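Local atomic coordinates of glycoside hydrolase family 31 (Trueperella pyogenes, PDB entry 5I0F), a protein that degrades cycloalternan as a retaining glycoside hydrolase of family 31, passing through a covalent glycosyl-enzyme intermediate. Residues D102-Y107 / P125-H130. Sequence-based numbering, arbitrary orientation.
Sequences DQDATY and PLTPSH
The open end of the β-hairpin made by strands 105-113 and 118-126 is pinned where Ala105 meets Leu126 as an antiparallel hydrogen-bonded pair. Ala105 N donates a hydrogen bond to Leu126 O at 2.8 Å, and Leu126 N donates to Ala105 O at 2.9 Å. Leu126 O also takes a CA-H...O contact from Asp104. On the face of the sheet that carries Ala105 and Leu126, their two CB atoms touch at 4.1 Å, while Leu126 CB also lies at the edge of the Tyr107 ring, near its plane, against CD1. The Tyr107 hydroxyl, hydrogen-bonded to His4, reaches Pro125 O through a water.

This hairpin belongs to the antiparallel sheet of the N-terminal domain, and the contact's centre lies about 36 Å from the centre of the chain; strand 41-49 flanks 105-113 on its other side. Beyond Leu126 the direct strand pairing stops, and proline and water take over. The Pro128 ring turns CD and CG to Gln103 O, CD at 3.4 Å; this buried carbonyl has no polar partner in the model. Asp104 CG lies anti to its own carbonyl carbon (chi1 -66°); OD1 comes against Thr127 CA and Pro128 CD, and OD2 is bonded to Ser157. Two waters donate to Pro128 O: one also donates to Asp104 OD1 at 2.8 Å, the other to Asp102 OD1. That second water lies in the plane of the His130 ring, 2.7 Å from ND1, and so links carboxylate, carbonyl and imidazole. Asp102 OD2 stays 4.1 Å from His130 ND1, close enough that the carboxylate might favour a protonated ring. From His130 the chain enters the next sheet, with backbone bonding to Val155 of strand 152-155.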
loop_
_atom_site.group_PDB
_atom_site.type_symbol
_atom_site.label_atom_id
_atom_site.label_comp_id
_atom_site.label_asym_id
_atom_site.label_seq_id
_atom_site.Cartn_x
_atom_site.Cartn_y
_atom_site.Cartn_z
ATOM N N ASP A 102 8.873 13.243 -36.340
ATOM C CA ASP A 102 9.506 14.123 -35.355
ATOM C C ASP A 102 9.268 15.591 -35.733
ATOM O O ASP A 102 10.205 16.344 -35.978
ATOM C CB ASP A 102 11.013 13.810 -35.232
ATOM C CG ASP A 102 11.649 14.408 -33.966
ATOM O OD1 ASP A 102 10.970 15.106 -33.195
ATOM O OD2 ASP A 102 12.848 14.171 -33.728
ATOM N N GLN A 103 8.001 15.985 -35.781
ATOM C CA GLN A 103 7.601 17.361 -36.091
ATOM C C GLN A 103 6.477 17.721 -35.132
ATOM O O GLN A 103 5.607 16.882 -34.856
ATOM C CB GLN A 103 7.107 17.482 -37.539
ATOM C CG GLN A 103 8.059 16.969 -38.610
ATOM C CD GLN A 103 7.463 17.011 -40.014
ATOM O OE1 GLN A 103 6.364 17.526 -40.224
ATOM N NE2 GLN A 103 8.198 16.468 -40.992
ATOM N N ASP A 104 6.493 18.941 -34.608
ATOM C CA ASP A 104 5.407 19.395 -33.753
ATOM C C ASP A 104 4.145 19.655 -34.579
ATOM O O ASP A 104 4.215 19.988 -35.763
ATOM C CB ASP A 104 5.792 20.646 -32.974
ATOM C CG ASP A 104 6.888 20.389 -31.965
ATOM O OD1 ASP A 104 7.201 19.206 -31.696
ATOM O OD2 ASP A 104 7.444 21.381 -31.454
ATOM N N ALA A 105 3.001 19.470 -33.934
ATOM C CA ALA A 105 1.707 19.556 -34.606
ATOM C C ALA A 105 0.635 19.969 -33.624
ATOM O O ALA A 105 0.879 20.111 -32.422
ATOM C CB ALA A 105 1.359 18.207 -35.232
ATOM N N THR A 106 -0.562 20.146 -34.153
ATOM C CA THR A 106 -1.741 20.318 -33.338
ATOM C C THR A 106 -2.795 19.341 -33.875
ATOM O O THR A 106 -2.730 18.950 -35.043
ATOM C CB THR A 106 -2.190 21.798 -33.358
ATOM O OG1 THR A 106 -3.198 21.992 -32.373
ATOM C CG2 THR A 106 -2.741 22.198 -34.684
ATOM N N TYR A 107 -3.736 18.920 -33.040
ATOM C CA TYR A 107 -4.817 18.049 -33.521
ATOM C C TYR A 107 -6.139 18.384 -32.868
ATOM O O TYR A 107 -6.185 18.986 -31.799
ATOM C CB TYR A 107 -4.479 16.541 -33.361
ATOM C CG TYR A 107 -4.261 16.094 -31.930
ATOM C CD1 TYR A 107 -3.023 16.233 -31.316
ATOM C CD2 TYR A 107 -5.303 15.541 -31.183
ATOM C CE1 TYR A 107 -2.831 15.851 -29.989
ATOM C CE2 TYR A 107 -5.119 15.151 -29.859
ATOM C CZ TYR A 107 -3.879 15.298 -29.263
ATOM O OH TYR A 107 -3.697 14.931 -27.941
ATOM N N PRO A 125 -2.051 20.141 -28.439
ATOM C CA PRO A 125 -0.693 20.095 -28.957
ATOM C C PRO A 125 -0.150 18.669 -29.084
ATOM O O PRO A 125 -0.426 17.820 -28.239
ATOM C CB PRO A 125 0.096 20.859 -27.899
ATOM C CG PRO A 125 -0.612 20.537 -26.630
ATOM C CD PRO A 125 -2.065 20.443 -26.995
ATOM N N LEU A 126 0.640 18.437 -30.127
ATOM C CA LEU A 126 1.416 17.222 -30.282
ATOM C C LEU A 126 2.891 17.621 -30.403
ATOM O O LEU A 126 3.288 18.277 -31.384
ATOM C CB LEU A 126 0.954 16.457 -31.519
ATOM C CG LEU A 126 1.654 15.131 -31.842
ATOM C CD1 LEU A 126 1.586 14.181 -30.660
ATOM C CD2 LEU A 126 1.050 14.499 -33.083
ATOM N N THR A 127 3.688 17.273 -29.393
ATOM C CA THR A 127 5.119 17.597 -29.373
ATOM C C THR A 127 5.900 16.320 -29.101
ATOM O O THR A 127 6.169 15.988 -27.949
ATOM C CB THR A 127 5.463 18.651 -28.324
ATOM O OG1 THR A 127 5.025 18.202 -27.045
ATOM C CG2 THR A 127 4.784 19.964 -28.635
ATOM N N PRO A 128 6.249 15.586 -30.166
ATOM C CA PRO A 128 6.949 14.326 -30.005
ATOM C C PRO A 128 8.299 14.474 -29.302
ATOM O O PRO A 128 8.980 15.502 -29.443
ATOM C CB PRO A 128 7.145 13.832 -31.438
ATOM C CG PRO A 128 6.104 14.523 -32.230
ATOM C CD PRO A 128 5.931 15.863 -31.577
ATOM N N SER A 129 8.640 13.441 -28.541
ATOM C CA SER A 129 9.863 13.362 -27.795
ATOM C C SER A 129 10.835 12.377 -28.443
ATOM O O SER A 129 10.436 11.517 -29.232
ATOM C CB SER A 129 9.573 12.903 -26.355
ATOM O OG SER A 129 8.875 13.902 -25.624
ATOM N N HIS A 130 12.112 12.533 -28.112
ATOM C CA HIS A 130 13.160 11.592 -28.506
ATOM C C HIS A 130 14.177 11.476 -27.382
ATOM O O HIS A 130 14.283 12.369 -26.536
ATOM C CB HIS A 130 13.827 12.005 -29.828
ATOM C CG HIS A 130 14.658 13.250 -29.742
ATOM N ND1 HIS A 130 14.115 14.513 -29.813
ATOM C CD2 HIS A 130 15.993 13.424 -29.614
ATOM C CE1 HIS A 130 15.076 15.414 -29.726
ATOM N NE2 HIS A 130 16.225 14.778 -29.607
HETATM O O HOH W 1 11.645 15.384 -30.393
HETATM O O HOH W 2 9.050 18.245 -29.839
HETATM O O HOH W 3 -2.167 16.711 -26.453
#